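Local coordinates for protein aminotransferase, class III (Deinococcus radiodurans, PDB 3I4J) that probably catalyses transamination with pyridoxal phosphate as cofactor, as a class III aminotransferase, at residues Ala109-His113 and Gly225-Ile229. The protein carries 1 engineered substitution. Residue numbers count along the deposited sequence, not the author numbering.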
ATOM      1  N   ALA C 109       2.766  -9.008 -17.581  1.00 20.36           N
ATOM      2  CA  ALA C 109       2.358  -9.226 -18.965  1.00 20.30           C
ATOM      3  C   ALA C 109       3.509  -8.872 -19.897  1.00 21.60           C
ATOM      4  O   ALA C 109       3.791  -9.597 -20.850  1.00 22.10           O
ATOM      5  CB  ALA C 109       1.133  -8.386 -19.297  1.00 20.35           C
ATOM      6  N   ARG C 110       4.178  -7.757 -19.614  1.00 19.42           N
ATOM      7  CA  ARG C 110       5.307  -7.323 -20.429  1.00 20.09           C
ATOM      8  C   ARG C 110       6.470  -8.304 -20.301  1.00 20.68           C
ATOM      9  O   ARG C 110       7.023  -8.751 -21.307  1.00 21.12           O
ATOM     10  CB  ARG C 110       5.745  -5.912 -20.013  1.00 19.88           C
ATOM     11  CG  ARG C 110       7.080  -5.430 -20.602  1.00 20.16           C
ATOM     12  CD  ARG C 110       7.101  -5.393 -22.128  1.00 21.55           C
ATOM     13  NE  ARG C 110       8.397  -4.925 -22.633  1.00 23.21           N
ATOM     14  CZ  ARG C 110       8.783  -5.010 -23.905  1.00 25.10           C
ATOM     15  NH1 ARG C 110       7.978  -5.543 -24.814  1.00 24.82           N
ATOM     16  NH2 ARG C 110       9.980  -4.568 -24.272  1.00 25.91           N
ATOM     17  N   GLN C 111       6.835  -8.651 -19.070  1.00 20.24           N
ATOM     18  CA  GLN C 111       7.939  -9.585 -18.862  1.00 23.42           C
ATOM     19  C   GLN C 111       7.696 -10.937 -19.527  1.00 22.92           C
ATOM     20  O   GLN C 111       8.617 -11.542 -20.071  1.00 23.24           O
ATOM     21  CB  GLN C 111       8.199  -9.814 -17.371  1.00 25.84           C
ATOM     22  CG  GLN C 111       9.394 -10.730 -17.134  1.00 26.93           C
ATOM     23  CD  GLN C 111       9.791 -10.833 -15.678  1.00 29.69           C
ATOM     24  OE1 GLN C 111       9.239 -10.143 -14.820  1.00 30.68           O
ATOM     25  NE2 GLN C 111      10.760 -11.698 -15.392  1.00 30.51           N
ATOM     26  N   TYR C 112       6.458 -11.409 -19.472  1.00 22.13           N
ATOM     27  CA  TYR C 112       6.097 -12.690 -20.072  1.00 22.27           C
ATOM     28  C   TYR C 112       6.562 -12.781 -21.529  1.00 23.40           C
ATOM     29  O   TYR C 112       7.213 -13.749 -21.925  1.00 24.76           O
ATOM     30  CB  TYR C 112       4.580 -12.879 -20.001  1.00 22.49           C
ATOM     31  CG  TYR C 112       4.057 -14.116 -20.703  1.00 21.49           C
ATOM     32  CD1 TYR C 112       4.184 -15.378 -20.124  1.00 24.01           C
ATOM     33  CD2 TYR C 112       3.421 -14.018 -21.942  1.00 23.76           C
ATOM     34  CE1 TYR C 112       3.688 -16.520 -20.763  1.00 26.32           C
ATOM     35  CE2 TYR C 112       2.922 -15.150 -22.590  1.00 24.88           C
ATOM     36  CZ  TYR C 112       3.058 -16.395 -21.993  1.00 26.55           C
ATOM     37  OH  TYR C 112       2.556 -17.517 -22.617  1.00 30.08           O
ATOM     38  N   HIS C 113       6.231 -11.771 -22.325  1.00 22.08           N
ATOM     39  CA  HIS C 113       6.614 -11.771 -23.732  1.00 23.48           C
ATOM     40  C   HIS C 113       8.105 -11.576 -23.957  1.00 24.26           C
ATOM     41  O   HIS C 113       8.676 -12.132 -24.899  1.00 23.89           O
ATOM     42  CB  HIS C 113       5.798 -10.718 -24.477  1.00 22.47           C
ATOM     43  CG  HIS C 113       4.341 -11.047 -24.529  1.00 23.37           C
ATOM     44  ND1 HIS C 113       3.365 -10.202 -24.047  1.00 24.45           N
ATOM     45  CD2 HIS C 113       3.701 -12.170 -24.935  1.00 21.48           C
ATOM     46  CE1 HIS C 113       2.187 -10.792 -24.152  1.00 21.96           C
ATOM     47  NE2 HIS C 113       2.363 -11.987 -24.687  1.00 25.78           N
ATOM     48  N   GLY C 225      -2.509 -14.356 -29.065  1.00 21.54           N
ATOM     49  CA  GLY C 225      -1.378 -14.663 -28.208  1.00 21.69           C
ATOM     50  C   GLY C 225      -1.097 -13.581 -27.177  1.00 22.32           C
ATOM     51  O   GLY C 225       0.038 -13.448 -26.719  1.00 22.58           O
ATOM     52  N   ILE C 226      -2.118 -12.808 -26.814  1.00 21.17           N
ATOM     53  CA  ILE C 226      -1.943 -11.750 -25.816  1.00 19.86           C
ATOM     54  C   ILE C 226      -2.483 -12.173 -24.450  1.00 20.63           C
ATOM     55  O   ILE C 226      -3.340 -13.048 -24.348  1.00 18.99           O
ATOM     56  CB  ILE C 226      -2.626 -10.424 -26.251  1.00 19.80           C
ATOM     57  CG1 ILE C 226      -4.148 -10.600 -26.327  1.00 19.39           C
ATOM     58  CG2 ILE C 226      -2.039  -9.967 -27.590  1.00 20.17           C
ATOM     59  CD1 ILE C 226      -4.918  -9.303 -26.572  1.00 21.56           C
ATOM     60  N   ILE C 227      -1.957 -11.553 -23.398  1.00 19.29           N
ATOM     61  CA  ILE C 227      -2.367 -11.859 -22.034  1.00 20.14           C
ATOM     62  C   ILE C 227      -3.684 -11.164 -21.694  1.00 19.54           C
ATOM     63  O   ILE C 227      -3.814  -9.954 -21.868  1.00 20.32           O
ATOM     64  CB  ILE C 227      -1.287 -11.393 -21.017  1.00 19.70           C
ATOM     65  CG1 ILE C 227       0.006 -12.196 -21.216  1.00 20.63           C
ATOM     66  CG2 ILE C 227      -1.799 -11.551 -19.592  1.00 19.19           C
ATOM     67  CD1 ILE C 227      -0.121 -13.664 -20.876  1.00 23.10           C
ATOM     68  N   PHE C 228      -4.656 -11.935 -21.217  1.00 18.90           N
ATOM     69  CA  PHE C 228      -5.950 -11.383 -20.835  1.00 19.22           C
ATOM     70  C   PHE C 228      -5.921 -11.139 -19.324  1.00 18.28           C
ATOM     71  O   PHE C 228      -5.801 -12.073 -18.519  1.00 17.68           O
ATOM     72  CB  PHE C 228      -7.067 -12.361 -21.230  1.00 17.68           C
ATOM     73  CG  PHE C 228      -8.453 -11.932 -20.814  1.00 19.46           C
ATOM     74  CD1 PHE C 228      -8.765 -10.590 -20.591  1.00 18.81           C
ATOM     75  CD2 PHE C 228      -9.464 -12.880 -20.693  1.00 18.48           C
ATOM     76  CE1 PHE C 228     -10.067 -10.209 -20.254  1.00 21.18           C
ATOM     77  CE2 PHE C 228     -10.764 -12.510 -20.358  1.00 19.84           C
ATOM     78  CZ  PHE C 228     -11.067 -11.170 -20.139  1.00 20.82           C
ATOM     79  N   ILE C 229      -5.988  -9.866 -18.947  1.00 18.11           N
ATOM     80  CA  ILE C 229      -5.958  -9.486 -17.540  1.00 16.77           C
ATOM     81  C   ILE C 229      -7.343  -9.035 -17.107  1.00 15.79           C
ATOM     82  O   ILE C 229      -7.913  -8.131 -17.705  1.00 15.75           O
ATOM     83  CB  ILE C 229      -4.975  -8.313 -17.294  1.00 18.30           C
ATOM     84  CG1 ILE C 229      -3.575  -8.679 -17.798  1.00 20.76           C
ATOM     85  CG2 ILE C 229      -4.923  -7.984 -15.806  1.00 20.40           C
ATOM     86  CD1 ILE C 229      -2.595  -7.507 -17.819  1.00 21.42           C
TER
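A histidine reaches from a helix to the backbone of a glycine that ends another helix: His113 NE2 gives a weak hydrogen bond to Gly225 O (3.4 Å). Gly225 is the C-prime residue of the Schellman motif closing helix 213-224; its positive phi strains glycine little, as it lacks a CB. Just beyond, branched, apolar Ile227 fills the space between Ala109, Tyr112 and His113. Its CD1 lies over the flat face of the Tyr112 ring, 4.0 Å from the centroid, a CH-pi contact, and His113, besides donating through NE2, packs CE1 3.9 Å from Ile227 CG1. Ala109, small enough to let helix and strand approach, puts CB 4.2 Å from Ile227 CB and 4.1 Å from Ile229 CD1. The axes of segments 109-113 and 227-229 run nearly antiparallel (167°), 10.2 Å apart at closest, as helices pack on the central sheet of fold type I PLP-dependent aminotransferases. Phe228, on the strand, and Ile226, in the loop before it, pack against helix 213-224. Side-chain packing plus one weak bond implies an interface held mainly by burial of apolar surface.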